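PDB 4AN8: CSE1 from Thermus thermophilus, which serves as a subunit of the Cascade ribonucleoprotein complex in type I-E CRISPR immunity and probably takes part in recognising foreign DNA. Local coordinates for residues Val28-Gly31 with Ile32-Leu36; Pro74-Val77 with Leu78-Trp81; Thr242-Tyr245 with Thr246-Ala249; Glu299-Ser302 with Phe303-Phe307; Leu322-Ala325 with Glu326-Gly330. All coordinates share one frame; numbering follows the deposited sequence. Where two conformers were deposited one is given.

Contact 1 (Val28-Gly31 with Ile32-Leu36); sequences VEVG and IGEAL
V30 sets its CG1 methyl against the carboxylate of E34, with V30 CG1 to E34 CD at 3.7 Å, and the two side chains cross at about a right angle. Its other methyl turns to the next helical residue: V30 CG2 lies 3.9 Å from A35 CB. V30, the last residue of strand 26-30, thus straddles two positions in the first turn of helix 32-37. The strand and helix axes stand at 107°, and G31 makes the corner as N-cap. Its carbonyl opens the helical bonding, A35 N to G31 O at 3.0 Å, with an N-H...O angle of 159°.

E34 reaches back because its CG is anti to the backbone N (chi1 -176°) and the chain beyond is extended. A water accepts from G31 N at 3.0 Å. The same water donates to E34 OE1 at 2.7 Å. This echoes the return bond of a capping box, though it runs through water and the N-cap here has no side chain. E34 OE2 makes a salt bridge with R38, one turn on. The carboxylate near the helix start is therefore held at both oxygens, an arrangement that probably helps stabilise its negative charge.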
loop_
_atom_site.group_PDB
_atom_site.type_symbol
_atom_site.label_atom_id
_atom_site.label_comp_id
_atom_site.label_asym_id
_atom_site.label_seq_id
_atom_site.Cartn_x
_atom_site.Cartn_y
_atom_site.Cartn_z
ATOM N N VAL A 28 -5.451 -21.026 -6.237
ATOM C CA VAL A 28 -6.831 -21.352 -6.564
ATOM C C VAL A 28 -7.653 -20.085 -6.373
ATOM O O VAL A 28 -7.154 -19.107 -5.847
ATOM C CB VAL A 28 -7.400 -22.493 -5.687
ATOM C CG1 VAL A 28 -6.698 -23.780 -5.997
ATOM C CG2 VAL A 28 -7.225 -22.174 -4.222
ATOM N N GLU A 29 -8.897 -20.094 -6.822
ATOM C CA GLU A 29 -9.740 -18.926 -6.643
ATOM C C GLU A 29 -10.981 -19.301 -5.856
ATOM O O GLU A 29 -11.598 -20.349 -6.090
ATOM C CB GLU A 29 -10.055 -18.240 -7.985
ATOM C CG GLU A 29 -8.806 -17.629 -8.640
ATOM C CD GLU A 29 -9.093 -16.809 -9.903
ATOM O OE1 GLU A 29 -10.274 -16.638 -10.260
ATOM O OE2 GLU A 29 -8.134 -16.327 -10.544
ATOM N N VAL A 30 -11.305 -18.445 -4.893
ATOM C CA VAL A 30 -12.408 -18.651 -3.992
ATOM C C VAL A 30 -13.281 -17.390 -3.942
ATOM O O VAL A 30 -12.891 -16.318 -4.450
ATOM C CB VAL A 30 -11.875 -18.962 -2.570
ATOM C CG1 VAL A 30 -10.967 -20.208 -2.614
ATOM C CG2 VAL A 30 -11.132 -17.750 -1.984
ATOM N N GLY A 31 -14.463 -17.530 -3.359
ATOM C CA GLY A 31 -15.354 -16.408 -3.160
ATOM C C GLY A 31 -15.151 -15.886 -1.755
ATOM O O GLY A 31 -14.348 -16.443 -0.988
ATOM N N ILE A 32 -15.864 -14.817 -1.415
ATOM C CA ILE A 32 -15.710 -14.171 -0.123
ATOM C C ILE A 32 -16.053 -15.114 1.026
ATOM O O ILE A 32 -15.360 -15.126 2.037
ATOM C CB ILE A 32 -16.577 -12.904 -0.051
ATOM C CG1 ILE A 32 -16.012 -11.825 -0.987
ATOM C CG2 ILE A 32 -16.683 -12.377 1.387
ATOM C CD1 ILE A 32 -16.969 -10.668 -1.228
ATOM N N GLY A 33 -17.117 -15.910 0.883
ATOM C CA GLY A 33 -17.506 -16.824 1.941
ATOM C C GLY A 33 -16.392 -17.779 2.373
ATOM O O GLY A 33 -16.032 -17.855 3.548
ATOM N N GLU A 34 -15.845 -18.508 1.414
ATOM C CA GLU A 34 -14.759 -19.433 1.680
ATOM C C GLU A 34 -13.487 -18.728 2.164
ATOM O O GLU A 34 -12.779 -19.234 3.031
ATOM C CB GLU A 34 -14.447 -20.255 0.433
ATOM C CG GLU A 34 -13.381 -21.304 0.656
ATOM C CD GLU A 34 -13.198 -22.235 -0.529
ATOM O OE1 GLU A 34 -13.975 -22.147 -1.511
ATOM O OE2 GLU A 34 -12.268 -23.071 -0.478
ATOM N N ALA A 35 -13.183 -17.573 1.589
ATOM C CA ALA A 35 -12.006 -16.836 1.993
ATOM C C ALA A 35 -12.057 -16.535 3.490
ATOM O O ALA A 35 -11.048 -16.603 4.162
ATOM C CB ALA A 35 -11.875 -15.543 1.187
ATOM N N LEU A 36 -13.239 -16.201 3.995
ATOM C CA LEU A 36 -13.419 -15.841 5.398
ATOM C C LEU A 36 -13.549 -17.061 6.315
ATOM O O LEU A 36 -12.786 -17.218 7.254
ATOM C CB LEU A 36 -14.651 -14.936 5.554
ATOM C CG LEU A 36 -14.528 -13.529 4.940
ATOM C CD1 LEU A 36 -15.649 -12.616 5.461
ATOM C CD2 LEU A 36 -13.146 -12.985 5.290
HETATM O O HOH W 1 -15.372 -20.314 -2.853
#

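Contact 2 (Pro74-Val77 with Leu78-Trp81); sequences PEDV and LDWW
W80 folds its indole back over the preceding turn, so that D76 O sits 3.2 Å above one face of the ring, offset toward the rim. The placement follows from chi1 of -56°, which sets W80 CG beside its own backbone N. The same oxygen accepts the backbone hydrogen bond from W80 N at 3.1 Å, and one carbonyl is therefore both bonded and roofed by a single residue.

Three more i to i+4 bonds give the regular alpha-helical pattern of helix 74-83. L78 N reaches P74 O at 3.1 Å, and P74 O also takes a weak bond from V77 N. D79 N meets E75 O at 2.9 Å and a nearly straight 172°. W81 N reaches V77 O at 2.9 Å with a more bent angle of 147°. All four N-H groups of residues 78-81 are thus satisfied by carbonyls of 74-77.

The carboxylates of D76 and D79 have partners outside the two segments. D76 OD2 receives a weak hydrogen bond from C73 N, while D79 OD1 forms a salt bridge with R82, although D79 is poorly ordered. V77 and W80 both pack on L204 of helix 199-206. D76 OD1 and D79 OD2 stand 4.4 Å apart, a like-charge approach near the start of the helix that the amide donors of the first turn and R82 would be expected to ease.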
loop_
_atom_site.group_PDB
_atom_site.type_symbol
_atom_site.label_atom_id
_atom_site.label_comp_id
_atom_site.label_asym_id
_atom_site.label_seq_id
_atom_site.Cartn_x
_atom_site.Cartn_y
_atom_site.Cartn_z
ATOM N N PRO A 74 -8.837 -5.757 21.344
ATOM C CA PRO A 74 -7.769 -6.616 20.830
ATOM C C PRO A 74 -7.908 -8.017 21.407
ATOM O O PRO A 74 -7.579 -8.979 20.714
ATOM C CB PRO A 74 -6.482 -5.945 21.326
ATOM C CG PRO A 74 -6.876 -4.559 21.763
ATOM C CD PRO A 74 -8.328 -4.613 22.129
ATOM N N GLU A 75 -8.406 -8.140 22.638
ATOM C CA GLU A 75 -8.638 -9.452 23.253
ATOM C C GLU A 75 -9.485 -10.379 22.366
ATOM O O GLU A 75 -9.198 -11.579 22.246
ATOM C CB GLU A 75 -9.291 -9.304 24.632
ATOM C CG GLU A 75 -8.348 -8.845 25.748
ATOM C CD GLU A 75 -7.939 -7.380 25.645
ATOM O OE1 GLU A 75 -8.641 -6.590 24.973
ATOM O OE2 GLU A 75 -6.908 -7.015 26.252
ATOM N N ASP A 76 -10.520 -9.823 21.742
ATOM C CA ASP A 76 -11.343 -10.579 20.807
ATOM C C ASP A 76 -10.526 -11.151 19.656
ATOM O O ASP A 76 -10.745 -12.285 19.241
ATOM C CB ASP A 76 -12.478 -9.718 20.256
ATOM C CG ASP A 76 -13.389 -9.206 21.345
ATOM O OD1 ASP A 76 -13.417 -9.830 22.418
ATOM O OD2 ASP A 76 -14.060 -8.178 21.147
ATOM N N VAL A 77 -9.589 -10.368 19.136
ATOM C CA VAL A 77 -8.798 -10.815 17.996
ATOM C C VAL A 77 -7.938 -11.988 18.446
ATOM O O VAL A 77 -7.771 -12.966 17.717
ATOM C CB VAL A 77 -7.914 -9.668 17.430
ATOM C CG1 VAL A 77 -7.017 -10.187 16.336
ATOM C CG2 VAL A 77 -8.797 -8.539 16.883
ATOM N N LEU A 78 -7.411 -11.876 19.663
ATOM C CA LEU A 78 -6.597 -12.911 20.289
ATOM C C LEU A 78 -7.366 -14.219 20.457
ATOM O O LEU A 78 -6.871 -15.299 20.109
ATOM C CB LEU A 78 -6.124 -12.425 21.660
ATOM C CG LEU A 78 -4.773 -11.729 21.706
ATOM C CD1 LEU A 78 -4.532 -11.109 23.071
ATOM C CD2 LEU A 78 -3.683 -12.740 21.361
ATOM N N ASP A 79 -8.572 -14.116 20.995
ATOM C CA ASP A 79 -9.472 -15.256 21.035
ATOM C C ASP A 79 -9.526 -15.939 19.671
ATOM O O ASP A 79 -9.254 -17.133 19.565
ATOM C CB ASP A 79 -10.888 -14.821 21.436
ATOM C CG ASP A 79 -11.072 -14.725 22.937
ATOM O OD1 ASP A 79 -10.622 -15.644 23.650
ATOM O OD2 ASP A 79 -11.672 -13.732 23.407
ATOM N N TRP A 80 -9.890 -15.193 18.627
ATOM C CA TRP A 80 -10.066 -15.806 17.315
ATOM C C TRP A 80 -8.767 -16.414 16.843
ATOM O O TRP A 80 -8.766 -17.414 16.141
ATOM C CB TRP A 80 -10.588 -14.796 16.294
ATOM C CG TRP A 80 -11.846 -14.168 16.759
ATOM C CD1 TRP A 80 -12.757 -14.709 17.620
ATOM C CD2 TRP A 80 -12.336 -12.866 16.414
ATOM N NE1 TRP A 80 -13.794 -13.830 17.823
ATOM C CE2 TRP A 80 -13.558 -12.689 17.099
ATOM C CE3 TRP A 80 -11.867 -11.841 15.588
ATOM C CZ2 TRP A 80 -14.309 -11.521 16.997
ATOM C CZ3 TRP A 80 -12.614 -10.682 15.480
ATOM C CH2 TRP A 80 -13.824 -10.533 16.178
ATOM N N TRP A 81 -7.660 -15.803 17.230
ATOM C CA TRP A 81 -6.355 -16.344 16.895
ATOM C C TRP A 81 -6.188 -17.700 17.577
ATOM O O TRP A 81 -5.797 -18.671 16.946
ATOM C CB TRP A 81 -5.235 -15.396 17.346
ATOM C CG TRP A 81 -3.905 -15.813 16.859
ATOM C CD1 TRP A 81 -3.231 -16.958 17.192
ATOM C CD2 TRP A 81 -3.063 -15.108 15.929
ATOM N NE1 TRP A 81 -2.029 -17.008 16.530
ATOM C CE2 TRP A 81 -1.898 -15.885 15.750
ATOM C CE3 TRP A 81 -3.177 -13.895 15.238
ATOM C CZ2 TRP A 81 -0.841 -15.481 14.903
ATOM C CZ3 TRP A 81 -2.129 -13.505 14.386
ATOM C CH2 TRP A 81 -0.984 -14.296 14.232
#

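Contact 3 (Thr242-Tyr245 with Thr246-Ala249); sequences TRVY and TWPA
The W247 indole has R243 O at its edge, near the ring plane, and the aliphatic part of R243 lies alongside its CE3-CZ3 rim, R243 CG to W247 CZ3 at 3.8 Å. One face is overlain by P248 CD, 3.7 Å above the plane and offset toward the rim, and A249 CB lies in plane at another part of the edge. The guanidinium of R243 is turned 90° to the indole plane, so it does not stack on it; the chain bends at chi3, and NH1 is bonded to T239 O and D214 O.

The backbone here is the end of helix 241-245, with T246 the first residue to leave helical angles and P248 the centre of an inverse gamma turn that leads into strand 250-256. W247 N still bonds V244 O at 3.3 Å, but from 73° out of the carbonyl plane, whereas T246 N makes only weak bonds to T242 O and R243 O.

The firmer link is through a side chain. T246 OG1 donates to T242 O at 2.7 Å, placed there by a chi1 of 63° that tucks the hydroxyl between its own N and carbonyl carbon. T246 OG1 is also hydrogen-bonded to I218 N. A water donates to R243 O at 3.0 Å and, weakly, to T246 O at 3.1 Å, spanning the last helical turn and the loop.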
loop_
_atom_site.group_PDB
_atom_site.type_symbol
_atom_site.label_atom_id
_atom_site.label_comp_id
_atom_site.label_asym_id
_atom_site.label_seq_id
_atom_site.Cartn_x
_atom_site.Cartn_y
_atom_site.Cartn_z
ATOM N N THR A 242 -15.305 1.342 6.947
ATOM C CA THR A 242 -15.744 0.470 5.872
ATOM C C THR A 242 -16.332 1.254 4.727
ATOM O O THR A 242 -16.365 0.761 3.594
ATOM C CB THR A 242 -16.725 -0.609 6.348
ATOM O OG1 THR A 242 -17.992 -0.013 6.641
ATOM C CG2 THR A 242 -16.176 -1.272 7.594
ATOM N N ARG A 243 -16.792 2.473 5.002
ATOM C CA ARG A 243 -17.308 3.321 3.921
ATOM C C ARG A 243 -16.109 3.696 3.056
ATOM O O ARG A 243 -16.160 3.666 1.847
ATOM C CB ARG A 243 -18.007 4.583 4.476
ATOM C CG ARG A 243 -18.365 5.612 3.411
ATOM C CD ARG A 243 -19.067 6.878 3.996
ATOM N NE ARG A 243 -20.304 6.548 4.715
ATOM C CZ ARG A 243 -20.424 6.615 6.044
ATOM N NH1 ARG A 243 -19.412 7.021 6.815
ATOM N NH2 ARG A 243 -21.568 6.293 6.615
ATOM N N VAL A 244 -15.015 4.046 3.699
ATOM C CA VAL A 244 -13.790 4.320 2.969
ATOM C C VAL A 244 -13.177 3.087 2.274
ATOM O O VAL A 244 -12.771 3.189 1.139
ATOM C CB VAL A 244 -12.796 5.095 3.831
ATOM C CG1 VAL A 244 -11.464 5.290 3.079
ATOM C CG2 VAL A 244 -13.412 6.450 4.171
ATOM N N TYR A 245 -13.162 1.930 2.932
ATOM C CA TYR A 245 -12.714 0.671 2.308
ATOM C C TYR A 245 -13.503 0.313 1.045
ATOM O O TYR A 245 -13.005 -0.373 0.150
ATOM C CB TYR A 245 -12.883 -0.501 3.286
ATOM C CG TYR A 245 -11.815 -0.630 4.358
ATOM C CD1 TYR A 245 -10.758 0.296 4.466
ATOM C CD2 TYR A 245 -11.868 -1.676 5.269
ATOM C CE1 TYR A 245 -9.790 0.153 5.444
ATOM C CE2 TYR A 245 -10.903 -1.829 6.250
ATOM C CZ TYR A 245 -9.870 -0.924 6.335
ATOM O OH TYR A 245 -8.940 -1.101 7.329
ATOM N N THR A 246 -14.761 0.731 0.994
ATOM C CA THR A 246 -15.600 0.361 -0.131
ATOM C C THR A 246 -16.098 1.591 -0.882
ATOM O O THR A 246 -17.153 1.567 -1.482
ATOM C CB THR A 246 -16.804 -0.475 0.348
ATOM O OG1 THR A 246 -17.623 0.324 1.213
ATOM C CG2 THR A 246 -16.314 -1.766 1.093
ATOM N N TRP A 247 -15.320 2.665 -0.839
ATOM C CA TRP A 247 -15.712 3.915 -1.461
ATOM C C TRP A 247 -16.056 3.808 -2.958
ATOM O O TRP A 247 -15.281 3.245 -3.746
ATOM C CB TRP A 247 -14.576 4.915 -1.300
ATOM C CG TRP A 247 -14.979 6.303 -1.589
ATOM C CD1 TRP A 247 -14.850 6.967 -2.777
ATOM C CD2 TRP A 247 -15.613 7.216 -0.679
ATOM N NE1 TRP A 247 -15.360 8.245 -2.657
ATOM C CE2 TRP A 247 -15.830 8.420 -1.377
ATOM C CE3 TRP A 247 -16.019 7.126 0.657
ATOM C CZ2 TRP A 247 -16.422 9.534 -0.778
ATOM C CZ3 TRP A 247 -16.614 8.230 1.249
ATOM C CH2 TRP A 247 -16.813 9.419 0.526
ATOM N N PRO A 248 -17.198 4.410 -3.373
ATOM C CA PRO A 248 -17.509 4.445 -4.809
ATOM C C PRO A 248 -16.883 5.652 -5.521
ATOM O O PRO A 248 -17.546 6.675 -5.690
ATOM C CB PRO A 248 -19.036 4.556 -4.821
ATOM C CG PRO A 248 -19.334 5.387 -3.607
ATOM C CD PRO A 248 -18.279 5.001 -2.559
ATOM N N ALA A 249 -15.624 5.536 -5.952
ATOM C CA ALA A 249 -14.894 6.686 -6.488
ATOM C C ALA A 249 -15.321 7.058 -7.905
ATOM O O ALA A 249 -15.199 8.213 -8.318
ATOM C CB ALA A 249 -13.418 6.422 -6.461
HETATM O O HOH W 2 -18.808 3.370 0.391
#

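Contact 4 (Glu299-Ser302 with Phe303-Phe307); sequences EERS and FWRDF
D306 OD1 is gripped by two arginines: R301 NH2 at 3.2 Å across this contact and R285 NH1 from outside it, both as salt bridges. The R301 bond is fairly straight, 153° at the hydrogen, but meets OD1 from 49° above the carboxylate plane, with the guanidinium and carboxylate planes 34° apart. R301 gets there with CG anti to its backbone N and the chain extended as far as NE.

R305 interleaves with it. R305 CB lies 3.7 Å above one face of the R301 guanidinium, and R301 CG returns over a face of the R305 guanidinium. R301 NH1 and R305 NH1 come to 3.5 Å, two donors of like charge, which the acidic partners D306 and E386 probably compensate. R305 NH1 forms a salt bridge with E386, and its cation lies against W434 in a cation-pi contact. A water accepts from S302 N and from R305 NH2, the latter at 2.8 Å.

Next to this, S302 CB approaches W304 NE1 at 3.5 Å, and both S302 OG and W304 NE1 bond D438 OD1 of helix 429-446. R305 N to S302 O, 3.2 Å, is followed by D306 N to F303 O and F307 N to W304 O, all spanning three residues. That spacing is the mark of a 3-10 turn, here wedged between strand 354-364 and the C-terminal helix bundle of the Cse1 fold.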
loop_
_atom_site.group_PDB
_atom_site.type_symbol
_atom_site.label_atom_id
_atom_site.label_comp_id
_atom_site.label_asym_id
_atom_site.label_seq_id
_atom_site.Cartn_x
_atom_site.Cartn_y
_atom_site.Cartn_z
ATOM N N GLU A 299 9.444 7.341 -6.351
ATOM C CA GLU A 299 10.122 6.791 -7.517
ATOM C C GLU A 299 11.540 6.314 -7.234
ATOM O O GLU A 299 11.916 5.208 -7.624
ATOM C CB GLU A 299 10.133 7.808 -8.660
ATOM C CG GLU A 299 10.968 7.367 -9.841
ATOM C CD GLU A 299 10.311 7.671 -11.170
ATOM O OE1 GLU A 299 10.155 8.866 -11.505
ATOM O OE2 GLU A 299 9.956 6.709 -11.882
ATOM N N GLU A 300 12.338 7.130 -6.563
ATOM C CA GLU A 300 13.717 6.718 -6.350
ATOM C C GLU A 300 14.142 6.613 -4.878
ATOM O O GLU A 300 15.097 5.903 -4.556
ATOM C CB GLU A 300 14.665 7.575 -7.198
ATOM C CG GLU A 300 14.440 7.363 -8.699
ATOM C CD GLU A 300 15.303 8.247 -9.584
ATOM O OE1 GLU A 300 16.116 9.029 -9.049
ATOM O OE2 GLU A 300 15.163 8.155 -10.824
ATOM N N ARG A 301 13.404 7.280 -3.990
ATOM C CA ARG A 301 13.678 7.245 -2.555
ATOM C C ARG A 301 13.155 5.989 -1.836
ATOM O O ARG A 301 11.964 5.719 -1.815
ATOM C CB ARG A 301 13.111 8.509 -1.909
ATOM C CG ARG A 301 13.167 8.563 -0.401
ATOM C CD ARG A 301 12.327 9.730 0.096
ATOM N NE ARG A 301 12.260 9.785 1.551
ATOM C CZ ARG A 301 13.173 10.364 2.319
ATOM N NH1 ARG A 301 14.225 10.945 1.761
ATOM N NH2 ARG A 301 13.034 10.367 3.640
ATOM N N SER A 302 14.064 5.239 -1.228
ATOM C CA SER A 302 13.722 4.045 -0.457
ATOM C C SER A 302 12.653 4.332 0.580
ATOM O O SER A 302 12.758 5.286 1.340
ATOM C CB SER A 302 14.969 3.485 0.248
ATOM O OG SER A 302 15.880 2.919 -0.680
ATOM N N PHE A 303 11.635 3.485 0.634
ATOM C CA PHE A 303 10.507 3.734 1.514
ATOM C C PHE A 303 10.834 3.704 3.023
ATOM O O PHE A 303 10.302 4.498 3.800
ATOM C CB PHE A 303 9.364 2.768 1.209
ATOM C CG PHE A 303 8.118 3.098 1.945
ATOM C CD1 PHE A 303 7.464 4.293 1.703
ATOM C CD2 PHE A 303 7.629 2.250 2.931
ATOM C CE1 PHE A 303 6.284 4.618 2.425
ATOM C CE2 PHE A 303 6.477 2.564 3.648
ATOM C CZ PHE A 303 5.805 3.745 3.401
ATOM N N TRP A 304 11.697 2.788 3.436
ATOM C CA TRP A 304 12.025 2.638 4.849
ATOM C C TRP A 304 12.649 3.915 5.409
ATOM O O TRP A 304 12.728 4.101 6.629
ATOM C CB TRP A 304 12.929 1.414 5.101
ATOM C CG TRP A 304 14.157 1.364 4.225
ATOM C CD1 TRP A 304 14.276 0.731 3.027
ATOM C CD2 TRP A 304 15.421 1.997 4.472
ATOM N NE1 TRP A 304 15.537 0.913 2.509
ATOM C CE2 TRP A 304 16.266 1.680 3.385
ATOM C CE3 TRP A 304 15.926 2.774 5.513
ATOM C CZ2 TRP A 304 17.594 2.143 3.299
ATOM C CZ3 TRP A 304 17.259 3.220 5.436
ATOM C CH2 TRP A 304 18.066 2.908 4.330
ATOM N N ARG A 305 13.083 4.795 4.515
ATOM C CA ARG A 305 13.663 6.066 4.930
ATOM C C ARG A 305 12.671 6.952 5.663
ATOM O O ARG A 305 13.063 7.873 6.363
ATOM C CB ARG A 305 14.205 6.819 3.731
ATOM C CG ARG A 305 15.511 6.276 3.253
ATOM C CD ARG A 305 16.370 7.438 2.874
ATOM N NE ARG A 305 16.595 7.466 1.458
ATOM C CZ ARG A 305 17.105 8.497 0.803
ATOM N NH1 ARG A 305 17.430 9.622 1.430
ATOM N NH2 ARG A 305 17.266 8.384 -0.500
ATOM N N ASP A 306 11.385 6.679 5.492
ATOM C CA ASP A 306 10.357 7.422 6.211
ATOM C C ASP A 306 9.916 6.740 7.508
ATOM O O ASP A 306 9.010 7.243 8.173
ATOM C CB ASP A 306 9.132 7.651 5.309
ATOM C CG ASP A 306 9.431 8.569 4.149
ATOM O OD1 ASP A 306 10.017 9.639 4.369
ATOM O OD2 ASP A 306 9.111 8.216 2.998
ATOM N N PHE A 307 10.512 5.603 7.861
ATOM C CA PHE A 307 10.020 4.837 9.011
ATOM C C PHE A 307 10.157 5.523 10.393
ATOM O O PHE A 307 9.411 5.179 11.314
ATOM C CB PHE A 307 10.623 3.426 9.091
ATOM C CG PHE A 307 10.014 2.422 8.132
ATOM C CD1 PHE A 307 8.965 2.770 7.283
ATOM C CD2 PHE A 307 10.502 1.114 8.088
ATOM C CE1 PHE A 307 8.431 1.840 6.421
ATOM C CE2 PHE A 307 9.976 0.183 7.239
ATOM C CZ PHE A 307 8.932 0.530 6.407
HETATM O O HOH W 3 17.006 5.754 -1.335
#

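Contact 5 (Leu322-Ala325 with Glu326-Gly330); sequences LEHA and ENLQG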
loop_
_atom_site.group_PDB
_atom_site.type_symbol
_atom_site.label_atom_id
_atom_site.label_comp_id
_atom_site.label_asym_id
_atom_site.label_seq_id
_atom_site.Cartn_x
_atom_site.Cartn_y
_atom_site.Cartn_z
ATOM N N LEU A 322 -0.519 -1.269 11.680
ATOM C CA LEU A 322 0.825 -1.585 12.199
ATOM C C LEU A 322 0.849 -1.451 13.730
ATOM O O LEU A 322 1.429 -2.272 14.426
ATOM C CB LEU A 322 1.892 -0.691 11.551
ATOM C CG LEU A 322 3.337 -0.810 12.088
ATOM C CD1 LEU A 322 3.817 -2.247 11.974
ATOM C CD2 LEU A 322 4.305 0.119 11.365
ATOM N N GLU A 323 0.185 -0.437 14.257
ATOM C CA GLU A 323 0.074 -0.314 15.710
ATOM C C GLU A 323 -0.624 -1.538 16.286
ATOM O O GLU A 323 -0.179 -2.102 17.276
ATOM C CB GLU A 323 -0.648 0.968 16.115
ATOM C CG GLU A 323 -0.596 1.259 17.605
ATOM C CD GLU A 323 -1.159 2.639 17.970
ATOM O OE1 GLU A 323 -1.802 3.278 17.108
ATOM O OE2 GLU A 323 -0.956 3.092 19.120
ATOM N N HIS A 324 -1.715 -1.953 15.648
ATOM C CA HIS A 324 -2.508 -3.104 16.109
ATOM C C HIS A 324 -1.720 -4.421 15.990
ATOM O O HIS A 324 -1.679 -5.205 16.933
ATOM C CB HIS A 324 -3.822 -3.171 15.327
ATOM C CG HIS A 324 -4.524 -4.488 15.402
ATOM N ND1 HIS A 324 -5.265 -4.880 16.494
ATOM C CD2 HIS A 324 -4.624 -5.498 14.505
ATOM C CE1 HIS A 324 -5.794 -6.065 16.266
ATOM N NE2 HIS A 324 -5.422 -6.465 15.064
ATOM N N ALA A 325 -1.076 -4.646 14.847
ATOM C CA ALA A 325 -0.279 -5.855 14.658
ATOM C C ALA A 325 0.842 -5.929 15.706
ATOM O O ALA A 325 1.060 -6.972 16.328
ATOM C CB ALA A 325 0.303 -5.914 13.247
ATOM N N GLU A 326 1.534 -4.816 15.901
ATOM C CA GLU A 326 2.609 -4.751 16.888
ATOM C C GLU A 326 2.097 -5.167 18.273
ATOM O O GLU A 326 2.685 -6.033 18.924
ATOM C CB GLU A 326 3.215 -3.347 16.920
ATOM C CG GLU A 326 4.666 -3.293 17.367
ATOM C CD GLU A 326 4.831 -2.944 18.842
ATOM O OE1 GLU A 326 3.812 -2.778 19.551
ATOM O OE2 GLU A 326 5.990 -2.825 19.286
ATOM N N ASN A 327 0.995 -4.567 18.715
ATOM C CA ASN A 327 0.396 -4.910 20.000
ATOM C C ASN A 327 -0.002 -6.394 20.067
ATOM O O ASN A 327 0.366 -7.113 21.003
ATOM C CB ASN A 327 -0.798 -3.997 20.274
ATOM C CG ASN A 327 -1.462 -4.279 21.605
ATOM O OD1 ASN A 327 -2.635 -4.662 21.652
ATOM N ND2 ASN A 327 -0.721 -4.082 22.702
ATOM N N LEU A 328 -0.730 -6.859 19.060
ATOM C CA LEU A 328 -1.043 -8.269 18.976
ATOM C C LEU A 328 0.219 -9.142 19.065
ATOM O O LEU A 328 0.215 -10.198 19.704
ATOM C CB LEU A 328 -1.798 -8.577 17.680
ATOM C CG LEU A 328 -2.761 -9.755 17.769
ATOM C CD1 LEU A 328 -3.848 -9.460 18.821
ATOM C CD2 LEU A 328 -3.398 -10.057 16.400
ATOM N N GLN A 329 1.296 -8.720 18.419
ATOM C CA GLN A 329 2.489 -9.556 18.406
ATOM C C GLN A 329 3.073 -9.702 19.812
ATOM O O GLN A 329 3.573 -10.765 20.181
ATOM C CB GLN A 329 3.534 -9.022 17.431
ATOM C CG GLN A 329 4.779 -9.903 17.352
ATOM C CD GLN A 329 5.695 -9.515 16.201
ATOM O OE1 GLN A 329 6.028 -10.347 15.365
ATOM N NE2 GLN A 329 6.086 -8.246 16.141
ATOM N N GLY A 330 3.003 -8.628 20.591
ATOM C CA GLY A 330 3.417 -8.664 21.983
ATOM C C GLY A 330 2.579 -9.620 22.821
ATOM O O GLY A 330 3.116 -10.444 23.556
HETATM O O HOH W 4 1.511 -1.210 19.609
#
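L328 starts with CB 3.5 Å from H324 O, the carbonyl one turn earlier, and equally close to A325 O. CG, anti to the backbone N though pulled to a chi1 of -150°, leads clear of those carbonyls. Of the two methyls, CD2 comes nearest segment 322-325, at 4.3 Å from H324 NE2 and oblique to the imidazole. Toward helix 74-83, CD1 meets L78, and CD2 meets V77 and W81; L205 of helix 199-206 also touches the side chain. H324 NE2 itself is hydrogen-bonded to L204 O.

The backbone beneath is an uninterrupted alpha-helix, part of helix 320-333, with four successive i to i+4 bonds. L328 N to H324 O, 2.9 Å, is the straightest at 174°; Q329 N to A325 O is shorter, 2.7 Å, but more bent at 146°. E326 N and N327 N complete the run on L322 O and E323 O.

E326 and Q329 leave the helix on a similar side, away from L328. Q329 CB rests 3.4 Å from A325 O, and the chain then extends so that NE2 can bond L365 O. E326 was modelled in two conformers, so the details of its end are doubtful. In one of them its CB lies 3.3 Å from L322 O, the chain bends at chi2, and OE2 bonds L370 N. A water donates to E323 O at 3.0 Å and, in the conformer given, to E326 OE1.

In the fold
Contacts 2 and 5 are the pair that touch: their centres are 12 Å apart, and helices 74-83 and 320-333 mesh through V77 CG1 to L328 CD2 at 3.6 Å and L78 CG to L328 CD1 at 3.8 Å. L204 of helix 199-206 serves both, packing on contact 2 and accepting from H324. Contacts 1 and 3 do not meet, their nearest atoms being about 9 Å apart, yet both lean on helix 50-67. Contact 4 belongs to another part of the chain, its centre about 34 Å from that of contact 1 on the opposite side of the chain's centre; its nearest atoms approach contact 5 to about 7 Å.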